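Long-range contacts in acetyltransferase (Brucella abortus str. 2308 A, PDB 4ZBG), which binds acetyl-CoA and, as a GNAT-family acetyltransferase, probably transfers its acetyl group to an amine acceptor: residues Leu53-Leu57 with Glu107-Leu112; Glu80-Tyr84 with Ala154-Pro160; Gly101-Arg106 with Tyr128-Phe132. The contacts are given in a common frame with arbitrary orientation. Residue numbers count along the deposited sequence, not the author numbering.

Contact 1: residues Leu53-Leu57 with Glu107-Leu112; sequences LTLSL and EGLAQL
Strand 55-57 packs against helix 107-112 with axes 9.5 Å apart and N-to-C directions 148° apart, close to antiparallel; the CA atoms of Leu-57 and Gly-108 are nearest, at 7.1 Å. This is helix-on-sheet packing in the GNAT fold, where the helix that follows the pyrophosphate-binding turn packs on the central sheet. The backbone is extended from Leu-55 to Leu-57 and regularly helical throughout 107-112. Before the strand, Thr-54 has helical angles (-61/-44) and faces Phe-71 together with Leu-55, a classic beta bulge. Strand alternation then sends Leu-55 (t, p) and Leu-57 (m, t) toward the helix and puts Ser-56 on the other face of the strand, out of reach of the helix, where its OG is hydrogen-bonded with Glu-14 and His-68. The two leucines press on the backbone of Gly-108: Leu-55 CD2 lies 3.5 Å from Gly-108 O, and Leu-57 CD1 3.6 Å from Gly-108 N. Leu-57 CD1 also reaches Glu-107 CG (3.9 Å). Leu-112 (m, t) brings CD2 to 4.4 Å from Thr-54 CG2. No hydrogen bond joins the two segments. Gln-111 (m, t) lays its amide along the leucines, with OE1 3.6 Å from Leu-55 CD1 and NE2 3.9 Å from Leu-57 CD2, and one helical turn back NE2 donates to Glu-107 OE2 at 2.8 Å.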
loop_
_atom_site.group_PDB
_atom_site.type_symbol
_atom_site.label_atom_id
_atom_site.label_comp_id
_atom_site.label_asym_id
_atom_site.label_seq_id
_atom_site.Cartn_x
_atom_site.Cartn_y
_atom_site.Cartn_z
ATOM N N LEU A 53 -10.584 -0.633 -1.520
ATOM C CA LEU A 53 -9.275 -1.246 -1.675
ATOM C C LEU A 53 -8.989 -1.289 -3.176
ATOM O O LEU A 53 -9.289 -2.263 -3.863
ATOM C CB LEU A 53 -9.255 -2.633 -1.021
ATOM C CG LEU A 53 -7.903 -3.344 -0.977
ATOM C CD1 LEU A 53 -6.827 -2.482 -0.326
ATOM C CD2 LEU A 53 -8.047 -4.660 -0.233
ATOM N N THR A 54 -8.458 -0.186 -3.686
ATOM C CA THR A 54 -8.297 0.008 -5.117
ATOM C C THR A 54 -7.398 -1.051 -5.720
ATOM O O THR A 54 -7.692 -1.610 -6.780
ATOM C CB THR A 54 -7.682 1.377 -5.393
ATOM O OG1 THR A 54 -8.483 2.383 -4.767
ATOM C CG2 THR A 54 -7.612 1.639 -6.888
ATOM N N LEU A 55 -6.297 -1.317 -5.035
ATOM C CA LEU A 55 -5.337 -2.294 -5.495
ATOM C C LEU A 55 -4.738 -2.988 -4.288
ATOM O O LEU A 55 -4.371 -2.335 -3.308
ATOM C CB LEU A 55 -4.249 -1.605 -6.324
ATOM C CG LEU A 55 -3.197 -2.526 -6.926
ATOM C CD1 LEU A 55 -3.813 -3.510 -7.895
ATOM C CD2 LEU A 55 -2.135 -1.694 -7.618
ATOM N N SER A 56 -4.649 -4.312 -4.361
ATOM C CA SER A 56 -4.137 -5.106 -3.260
ATOM C C SER A 56 -3.295 -6.203 -3.880
ATOM O O SER A 56 -3.821 -7.054 -4.602
ATOM C CB SER A 56 -5.298 -5.705 -2.475
ATOM O OG SER A 56 -4.827 -6.538 -1.429
ATOM N N LEU A 57 -1.985 -6.149 -3.640
ATOM C CA LEU A 57 -1.061 -7.117 -4.224
ATOM C C LEU A 57 -0.407 -7.925 -3.132
ATOM O O LEU A 57 -0.125 -7.407 -2.047
ATOM C CB LEU A 57 0.044 -6.422 -5.018
ATOM C CG LEU A 57 -0.356 -5.500 -6.165
ATOM C CD1 LEU A 57 0.889 -4.925 -6.825
ATOM C CD2 LEU A 57 -1.223 -6.223 -7.178
ATOM N N GLU A 107 5.675 -2.522 -8.342
ATOM C CA GLU A 107 4.626 -3.135 -9.131
ATOM C C GLU A 107 3.269 -2.453 -8.901
ATOM O O GLU A 107 2.513 -2.216 -9.851
ATOM C CB GLU A 107 4.577 -4.641 -8.875
ATOM C CG GLU A 107 3.538 -5.357 -9.702
ATOM C CD GLU A 107 3.716 -5.180 -11.197
ATOM O OE1 GLU A 107 4.859 -4.979 -11.684
ATOM O OE2 GLU A 107 2.688 -5.264 -11.892
ATOM N N GLY A 108 2.961 -2.121 -7.651
ATOM C CA GLY A 108 1.729 -1.410 -7.356
ATOM C C GLY A 108 1.644 -0.060 -8.040
ATOM O O GLY A 108 0.613 0.297 -8.622
ATOM N N LEU A 109 2.737 0.697 -7.987
ATOM C CA LEU A 109 2.771 1.999 -8.645
ATOM C C LEU A 109 2.605 1.849 -10.154
ATOM O O LEU A 109 1.910 2.642 -10.787
ATOM C CB LEU A 109 4.067 2.727 -8.324
ATOM C CG LEU A 109 4.229 3.126 -6.858
ATOM C CD1 LEU A 109 5.643 3.645 -6.644
ATOM C CD2 LEU A 109 3.193 4.158 -6.437
ATOM N N ALA A 110 3.233 0.826 -10.728
ATOM C CA ALA A 110 3.136 0.606 -12.167
ATOM C C ALA A 110 1.694 0.301 -12.552
ATOM O O ALA A 110 1.193 0.780 -13.571
ATOM C CB ALA A 110 4.075 -0.508 -12.609
ATOM N N GLN A 111 1.008 -0.476 -11.720
ATOM C CA GLN A 111 -0.378 -0.815 -12.007
ATOM C C GLN A 111 -1.308 0.388 -11.863
ATOM O O GLN A 111 -2.216 0.576 -12.676
ATOM C CB GLN A 111 -0.828 -2.019 -11.179
ATOM C CG GLN A 111 -0.149 -3.298 -11.651
ATOM C CD GLN A 111 -0.762 -4.548 -11.076
ATOM O OE1 GLN A 111 -1.968 -4.611 -10.832
ATOM N NE2 GLN A 111 0.071 -5.559 -10.848
ATOM N N LEU A 112 -1.066 1.224 -10.859
ATOM C CA LEU A 112 -1.831 2.466 -10.734
ATOM C C LEU A 112 -1.628 3.367 -11.938
ATOM O O LEU A 112 -2.597 3.875 -12.500
ATOM C CB LEU A 112 -1.430 3.250 -9.492
ATOM C CG LEU A 112 -1.988 2.831 -8.138
ATOM C CD1 LEU A 112 -1.514 3.828 -7.093
ATOM C CD2 LEU A 112 -3.512 2.738 -8.151
#

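Contact 2: residues Glu80-Tyr84 with Ala154-Pro160; sequences EKGWY and AFGPDMP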
loop_
_atom_site.group_PDB
_atom_site.type_symbol
_atom_site.label_atom_id
_atom_site.label_comp_id
_atom_site.label_asym_id
_atom_site.label_seq_id
_atom_site.Cartn_x
_atom_site.Cartn_y
_atom_site.Cartn_z
ATOM N N GLU A 80 -12.338 13.910 -5.783
ATOM C CA GLU A 80 -11.689 12.767 -6.405
ATOM C C GLU A 80 -10.926 13.256 -7.634
ATOM O O GLU A 80 -11.517 13.744 -8.598
ATOM C CB GLU A 80 -12.747 11.731 -6.780
ATOM C CG GLU A 80 -13.576 11.285 -5.577
ATOM C CD GLU A 80 -14.732 10.368 -5.937
ATOM O OE1 GLU A 80 -15.233 10.448 -7.080
ATOM O OE2 GLU A 80 -15.144 9.568 -5.066
ATOM N N LYS A 81 -9.604 13.154 -7.575
ATOM C CA LYS A 81 -8.741 13.722 -8.601
ATOM C C LYS A 81 -7.729 12.708 -9.128
ATOM O O LYS A 81 -6.720 13.082 -9.712
ATOM C CB LYS A 81 -8.016 14.949 -8.041
ATOM C CG LYS A 81 -8.953 15.989 -7.434
ATOM C CD LYS A 81 -8.219 17.264 -7.011
ATOM C CE LYS A 81 -7.736 18.083 -8.200
ATOM N NZ LYS A 81 -8.830 18.505 -9.124
ATOM N N GLY A 82 -7.993 11.424 -8.914
ATOM C CA GLY A 82 -7.116 10.390 -9.434
ATOM C C GLY A 82 -5.879 10.146 -8.591
ATOM O O GLY A 82 -4.902 9.574 -9.072
ATOM N N TRP A 83 -5.931 10.563 -7.331
ATOM C CA TRP A 83 -4.828 10.363 -6.399
ATOM C C TRP A 83 -5.142 9.262 -5.396
ATOM O O TRP A 83 -6.296 9.097 -4.966
ATOM C CB TRP A 83 -4.470 11.675 -5.689
ATOM C CG TRP A 83 -3.642 12.559 -6.568
ATOM C CD1 TRP A 83 -4.069 13.296 -7.641
ATOM C CD2 TRP A 83 -2.228 12.758 -6.482
ATOM N NE1 TRP A 83 -3.000 13.940 -8.222
ATOM C CE2 TRP A 83 -1.861 13.624 -7.530
ATOM C CE3 TRP A 83 -1.231 12.272 -5.627
ATOM C CZ2 TRP A 83 -0.543 14.027 -7.737
ATOM C CZ3 TRP A 83 0.075 12.672 -5.832
ATOM C CH2 TRP A 83 0.407 13.546 -6.878
ATOM N N TYR A 84 -4.104 8.514 -5.029
ATOM C CA TYR A 84 -4.233 7.352 -4.166
ATOM C C TYR A 84 -3.243 7.455 -3.026
ATOM O O TYR A 84 -2.251 8.176 -3.113
ATOM C CB TYR A 84 -4.030 6.066 -4.989
ATOM C CG TYR A 84 -5.111 5.929 -6.038
ATOM C CD1 TYR A 84 -4.981 6.542 -7.286
ATOM C CD2 TYR A 84 -6.297 5.249 -5.764
ATOM C CE1 TYR A 84 -5.988 6.459 -8.229
ATOM C CE2 TYR A 84 -7.307 5.164 -6.701
ATOM C CZ TYR A 84 -7.144 5.766 -7.934
ATOM O OH TYR A 84 -8.146 5.684 -8.878
ATOM N N ALA A 154 3.907 12.183 -8.436
ATOM C CA ALA A 154 2.946 12.603 -9.445
ATOM C C ALA A 154 3.199 11.837 -10.730
ATOM O O ALA A 154 4.347 11.697 -11.156
ATOM C CB ALA A 154 3.067 14.102 -9.700
ATOM N N PHE A 155 2.138 11.337 -11.352
ATOM C CA PHE A 155 2.276 10.637 -12.629
ATOM C C PHE A 155 2.155 11.592 -13.813
ATOM O O PHE A 155 2.576 11.274 -14.923
ATOM C CB PHE A 155 1.268 9.492 -12.725
ATOM C CG PHE A 155 1.463 8.435 -11.675
ATOM C CD1 PHE A 155 2.737 8.062 -11.280
ATOM C CD2 PHE A 155 0.375 7.830 -11.067
ATOM C CE1 PHE A 155 2.925 7.090 -10.309
ATOM C CE2 PHE A 155 0.554 6.857 -10.097
ATOM C CZ PHE A 155 1.832 6.487 -9.719
ATOM N N GLY A 156 1.582 12.760 -13.555
ATOM C CA GLY A 156 1.523 13.847 -14.514
ATOM C C GLY A 156 1.863 15.147 -13.808
ATOM O O GLY A 156 2.946 15.277 -13.236
ATOM N N PRO A 157 0.933 16.115 -13.827
ATOM C CA PRO A 157 1.138 17.377 -13.107
ATOM C C PRO A 157 1.315 17.162 -11.607
ATOM O O PRO A 157 0.873 16.140 -11.068
ATOM C CB PRO A 157 -0.159 18.147 -13.375
ATOM C CG PRO A 157 -0.689 17.570 -14.638
ATOM C CD PRO A 157 -0.319 16.118 -14.600
ATOM N N ASP A 158 1.960 18.116 -10.942
ATOM C CA ASP A 158 2.205 18.005 -9.510
ATOM C C ASP A 158 0.902 17.956 -8.736
ATOM O O ASP A 158 -0.146 18.369 -9.232
ATOM C CB ASP A 158 3.082 19.150 -9.007
ATOM C CG ASP A 158 4.528 19.002 -9.433
ATOM O OD1 ASP A 158 5.159 17.995 -9.044
ATOM O OD2 ASP A 158 5.031 19.891 -10.151
ATOM N N MET A 159 0.979 17.443 -7.516
ATOM C CA MET A 159 -0.202 17.234 -6.704
ATOM C C MET A 159 -0.957 18.532 -6.502
ATOM O O MET A 159 -0.380 19.529 -6.066
ATOM C CB MET A 159 0.181 16.657 -5.352
ATOM C CG MET A 159 -0.993 16.088 -4.612
ATOM S SD MET A 159 -0.508 15.423 -3.024
ATOM C CE MET A 159 -2.122 15.015 -2.393
ATOM N N PRO A 160 -2.255 18.527 -6.831
ATOM C CA PRO A 160 -3.071 19.722 -6.624
ATOM C C PRO A 160 -3.196 20.037 -5.141
ATOM O O PRO A 160 -3.100 19.146 -4.299
ATOM C CB PRO A 160 -4.427 19.318 -7.202
ATOM C CG PRO A 160 -4.445 17.842 -7.112
ATOM C CD PRO A 160 -3.045 17.405 -7.361
#
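A Met-aromatic contact, built on the indole of Trp-83, joins strand 83-91 to the loop that follows strand 151-154. Met-159, extended with all three chi angles t, lies along one face of the ring: its CG stands 3.6 Å from the centroid of the six-membered ring of Trp-83 and 7° off the normal, a CH-pi contact, while its SD is 4.3 Å from the same centroid at 24°. Met-159 CB is 3.5 Å from Trp-83 CH2. Elsewhere around the indole, Ala-154 CB touches CH2 of Trp-83 at 3.9 Å, and Pro-157 O meets the ring edge 4.2 Å from Trp-83 CZ2. In the GNAT sheet, strand 83-91 runs parallel to 119-122, which pairs with 151-154, so the indole reaches past the middle strand, touching Val-121, to the loop beyond. Gly-82, in a left-handed conformation (81/20) that suits glycine, precedes Trp-83. Pro-160 adds its ring to the packing, with CD 3.6 Å from Trp-83 NE1 and CG 3.5 Å from CE of the exposed Lys-81. A glycerol, probably from the crystallisation liquor, is hydrogen-bonded with Pro-160 O.

Contact 3: residues Gly101-Arg106 with Tyr128-Phe132; sequences GGKLIR and YYRRF. With ACO (acetyl coenzyme *a), chain B.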
loop_
_atom_site.group_PDB
_atom_site.type_symbol
_atom_site.label_atom_id
_atom_site.label_comp_id
_atom_site.label_asym_id
_atom_site.label_seq_id
_atom_site.Cartn_x
_atom_site.Cartn_y
_atom_site.Cartn_z
ATOM N N GLY A 101 9.490 -5.726 -0.314
ATOM C CA GLY A 101 8.714 -4.507 -0.201
ATOM C C GLY A 101 8.901 -3.623 -1.418
ATOM O O GLY A 101 7.933 -3.097 -1.969
ATOM N N GLY A 102 10.150 -3.460 -1.849
ATOM C CA GLY A 102 10.433 -2.630 -3.002
ATOM C C GLY A 102 9.766 -3.157 -4.257
ATOM O O GLY A 102 9.276 -2.386 -5.078
ATOM N N LYS A 103 9.761 -4.474 -4.430
ATOM C CA LYS A 103 9.098 -5.067 -5.590
ATOM C C LYS A 103 7.585 -4.846 -5.551
ATOM O O LYS A 103 6.982 -4.530 -6.578
ATOM C CB LYS A 103 9.445 -6.555 -5.743
ATOM C CG LYS A 103 10.867 -6.772 -6.196
ATOM C CD LYS A 103 11.238 -8.245 -6.143
ATOM C CE LYS A 103 12.702 -8.463 -6.499
ATOM N NZ LYS A 103 13.164 -9.799 -6.046
ATOM N N LEU A 104 6.977 -5.009 -4.377
ATOM C CA LEU A 104 5.542 -4.760 -4.220
ATOM C C LEU A 104 5.196 -3.312 -4.529
ATOM O O LEU A 104 4.204 -3.025 -5.202
ATOM C CB LEU A 104 5.098 -5.097 -2.798
ATOM C CG LEU A 104 4.945 -6.591 -2.528
ATOM C CD1 LEU A 104 4.838 -6.833 -1.035
ATOM C CD2 LEU A 104 3.714 -7.130 -3.251
ATOM N N ILE A 105 6.008 -2.394 -4.020
ATOM C CA ILE A 105 5.754 -0.972 -4.224
ATOM C C ILE A 105 5.885 -0.610 -5.700
ATOM O O ILE A 105 5.005 0.042 -6.263
ATOM C CB ILE A 105 6.658 -0.102 -3.331
ATOM C CG1 ILE A 105 6.306 -0.319 -1.854
ATOM C CG2 ILE A 105 6.551 1.361 -3.738
ATOM C CD1 ILE A 105 7.377 0.159 -0.899
ATOM N N ARG A 106 6.974 -1.035 -6.338
ATOM C CA ARG A 106 7.174 -0.701 -7.745
ATOM C C ARG A 106 6.062 -1.282 -8.613
ATOM O O ARG A 106 5.557 -0.614 -9.518
ATOM C CB ARG A 106 8.549 -1.163 -8.232
ATOM C CG ARG A 106 9.694 -0.329 -7.690
ATOM C CD ARG A 106 10.991 -0.587 -8.429
ATOM N NE ARG A 106 12.103 0.132 -7.810
ATOM C CZ ARG A 106 12.774 -0.315 -6.758
ATOM N NH1 ARG A 106 12.435 -1.468 -6.203
ATOM N NH2 ARG A 106 13.778 0.392 -6.251
ATOM N N TYR A 128 13.468 6.066 2.363
ATOM C CA TYR A 128 13.257 4.811 1.642
ATOM C C TYR A 128 12.482 4.983 0.338
ATOM O O TYR A 128 12.847 4.407 -0.687
ATOM C CB TYR A 128 12.548 3.796 2.541
ATOM C CG TYR A 128 12.174 2.508 1.843
ATOM C CD1 TYR A 128 13.143 1.579 1.475
ATOM C CD2 TYR A 128 10.847 2.216 1.561
ATOM C CE1 TYR A 128 12.793 0.395 0.838
ATOM C CE2 TYR A 128 10.486 1.037 0.928
ATOM C CZ TYR A 128 11.459 0.132 0.571
ATOM O OH TYR A 128 11.075 -1.029 -0.059
ATOM N N TYR A 129 11.426 5.783 0.374
ATOM C CA TYR A 129 10.513 5.867 -0.757
ATOM C C TYR A 129 11.034 6.743 -1.896
ATOM O O TYR A 129 10.439 6.793 -2.966
ATOM C CB TYR A 129 9.124 6.305 -0.289
ATOM C CG TYR A 129 8.544 5.355 0.740
ATOM C CD1 TYR A 129 7.858 4.210 0.349
ATOM C CD2 TYR A 129 8.700 5.591 2.105
ATOM C CE1 TYR A 129 7.325 3.334 1.287
ATOM C CE2 TYR A 129 8.175 4.720 3.051
ATOM C CZ TYR A 129 7.491 3.589 2.638
ATOM O OH TYR A 129 6.967 2.713 3.572
ATOM N N ARG A 130 12.172 7.397 -1.687
ATOM C CA ARG A 130 12.784 8.187 -2.753
ATOM C C ARG A 130 13.126 7.329 -3.968
ATOM O O ARG A 130 13.134 7.823 -5.093
ATOM C CB ARG A 130 14.036 8.905 -2.251
ATOM C CG ARG A 130 13.744 9.992 -1.239
ATOM C CD ARG A 130 15.033 10.577 -0.679
ATOM N NE ARG A 130 15.946 11.030 -1.727
ATOM C CZ ARG A 130 15.973 12.267 -2.213
ATOM N NH1 ARG A 130 16.840 12.590 -3.164
ATOM N NH2 ARG A 130 15.131 13.183 -1.751
ATOM N N ARG A 131 13.408 6.045 -3.744
ATOM C CA ARG A 131 13.797 5.156 -4.837
ATOM C C ARG A 131 12.648 4.899 -5.808
ATOM O O ARG A 131 12.875 4.398 -6.905
ATOM C CB ARG A 131 14.356 3.829 -4.296
ATOM C CG ARG A 131 13.303 2.904 -3.689
ATOM C CD ARG A 131 13.935 1.828 -2.811
ATOM N NE ARG A 131 14.658 2.452 -1.711
ATOM C CZ ARG A 131 15.606 1.870 -0.984
ATOM N NH1 ARG A 131 15.938 0.599 -1.178
ATOM N NH2 ARG A 131 16.219 2.580 -0.049
ATOM N N PHE A 132 11.423 5.234 -5.404
ATOM C CA PHE A 132 10.265 5.080 -6.276
ATOM C C PHE A 132 9.818 6.429 -6.827
ATOM O O PHE A 132 8.763 6.529 -7.458
ATOM C CB PHE A 132 9.100 4.427 -5.525
ATOM C CG PHE A 132 9.517 3.304 -4.615
ATOM C CD1 PHE A 132 9.915 2.081 -5.138
ATOM C CD2 PHE A 132 9.517 3.472 -3.237
ATOM C CE1 PHE A 132 10.305 1.045 -4.297
ATOM C CE2 PHE A 132 9.912 2.446 -2.395
ATOM C CZ PHE A 132 10.305 1.225 -2.925
HETATM N N1A ACO B . 21.192 -5.792 -0.077
HETATM C C2A ACO B . 21.322 -4.741 0.724
HETATM N N3A ACO B . 20.273 -4.101 1.211
HETATM C C4A ACO B . 19.035 -4.501 0.898
HETATM C C5A ACO B . 18.856 -5.583 0.069
HETATM C C6A ACO B . 19.997 -6.235 -0.421
HETATM N N6A ACO B . 19.865 -7.383 -1.295
HETATM N N7A ACO B . 17.540 -5.769 -0.085
HETATM C C8A ACO B . 16.928 -4.828 0.621
HETATM N N9A ACO B . 17.809 -4.050 1.226
HETATM C C1B ACO B . 17.520 -2.904 2.088
HETATM C C2B ACO B . 16.900 -1.887 1.480
HETATM O O2B ACO B . 17.796 -1.002 0.772
HETATM C C3B ACO B . 16.136 -1.096 2.734
HETATM O O3B ACO B . 17.107 -0.343 3.510
HETATM P P3B ACO B . 17.358 1.273 3.317
HETATM O O7A ACO B . 18.395 1.639 4.352
HETATM O O8A ACO B . 16.056 1.999 3.553
HETATM O O9A ACO B . 17.860 1.487 1.905
HETATM C C4B ACO B . 15.625 -2.084 3.473
HETATM O O4B ACO B . 16.472 -3.370 3.135
HETATM C C5B ACO B . 14.168 -2.489 3.187
HETATM O O5B ACO B . 13.953 -2.539 1.798
HETATM P P1A ACO B . 13.103 -3.752 1.101
HETATM O O1A ACO B . 13.795 -5.075 1.238
HETATM O O2A ACO B . 12.758 -3.286 -0.286
HETATM O O3A ACO B . 11.709 -3.763 1.917
HETATM P P2A ACO B . 11.160 -4.909 2.912
HETATM O O4A ACO B . 10.804 -6.143 2.144
HETATM O O5A ACO B . 12.061 -5.063 4.105
HETATM O O6A ACO B . 9.762 -4.211 3.337
HETATM C CBP ACO B . 8.614 -2.797 4.881
HETATM C CCP ACO B . 9.754 -2.904 3.865
HETATM C CDP ACO B . 8.546 -1.351 5.367
HETATM C CEP ACO B . 7.319 -3.194 4.180
HETATM C CAP ACO B . 8.903 -3.749 6.043
HETATM O OAP ACO B . 10.020 -3.263 6.748
HETATM C C9P ACO B . 7.738 -3.916 7.020
HETATM O O9P ACO B . 6.822 -4.657 6.819
HETATM N N8P ACO B . 7.829 -3.128 8.214
HETATM C C7P ACO B . 6.817 -3.190 9.246
HETATM C C6P ACO B . 5.510 -2.563 8.786
HETATM C C5P ACO B . 5.721 -1.144 8.302
HETATM O O5P ACO B . 6.260 -0.317 8.972
HETATM N N4P ACO B . 5.234 -0.838 6.989
HETATM C C3P ACO B . 5.393 0.496 6.450
HETATM C C2P ACO B . 4.340 1.438 7.018
HETATM S S1P ACO B . 4.426 3.018 6.132
HETATM C C ACO B . 3.455 2.741 4.642
HETATM O O ACO B . 2.837 1.734 4.500
HETATM C CH3 ACO B . 3.479 3.841 3.594
HETATM O O HOH W 1 14.977 2.373 -7.958
HETATM O O HOH W 2 11.522 3.039 -8.866
#
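Gly-101 and Gly-102, in the first turn of helix 100-114, help form the hollow for the pyrophosphate of acetyl-CoA, part of the GNAT pyrophosphate-binding turn, which Gly-97 N and Gly-99 N, also hydrogen-bonded to the cofactor, extend; the 3-10 segment 128-132 walls it from the side. A CB on Gly-101 would clash with O6A of the cofactor, and one on Gly-102 would crowd O2A. The bare backbone lets Gly-101 N donate to O4A (2.8 Å) and Gly-102 N to O2A (3.0 Å). Tyr-128 reaches the glycines with its hydroxyl, and its OH donates to the same O2A (2.8 Å); that OH lies 3.2 Å from Gly-102 N, but the angle is too poor for a bond between them. One turn further on, Ile-105 is the bump of the helix. Its CG2 sits on the face of Phe-132, 3.5 Å from the ring centroid and 4° off the normal (CH-pi), and its CD1 fits the notch between two tyrosines, 3.7 Å from Tyr-128 CE2 at the ring edge and 3.9 Å from Tyr-129 CE1. Arg-106 wraps the rim of Phe-132: its CG meets CD1 of that ring at 3.5 Å, and its guanidinium turns a face to CE1. Two waters fill the outer gap, joining Arg-106 NH2 and NE to Arg-131 O. Arg-131, braced by NE to Tyr-128 O (2.9 Å), grips the cofactor through NH1 to O2B (3.1 Å) and NH2 to O9A (2.8 Å). Toward the acetyl end, Tyr-129 OH comes within 3.6 Å of the thioester sulfur S1P.

Overall arrangement
Helix 100-114 ties contacts 1 and 3 together: its first turns serve contact 3 at the cofactor, its later turns contact 1 on the sheet, with centres about 12 Å apart. Leu-109, whose CA-to-CB bond points away from 53-57, packs on Phe-132, so successive turns of one helix serve the two contacts on different sides. Contact 2, about 15 Å from contact 1 and 18 Å from contact 3 between centres, lies near the surface, meeting contact 1 where Tyr-84 packs on Thr-54 and Leu-112. Along the chain, contact 1 crosses both others, whereas contact 3 falls between the two segments of contact 2. Helix 100-114 thus joins the acetyl-CoA site to the sheet, and strand 83-91, which precedes it, leads to contact 2.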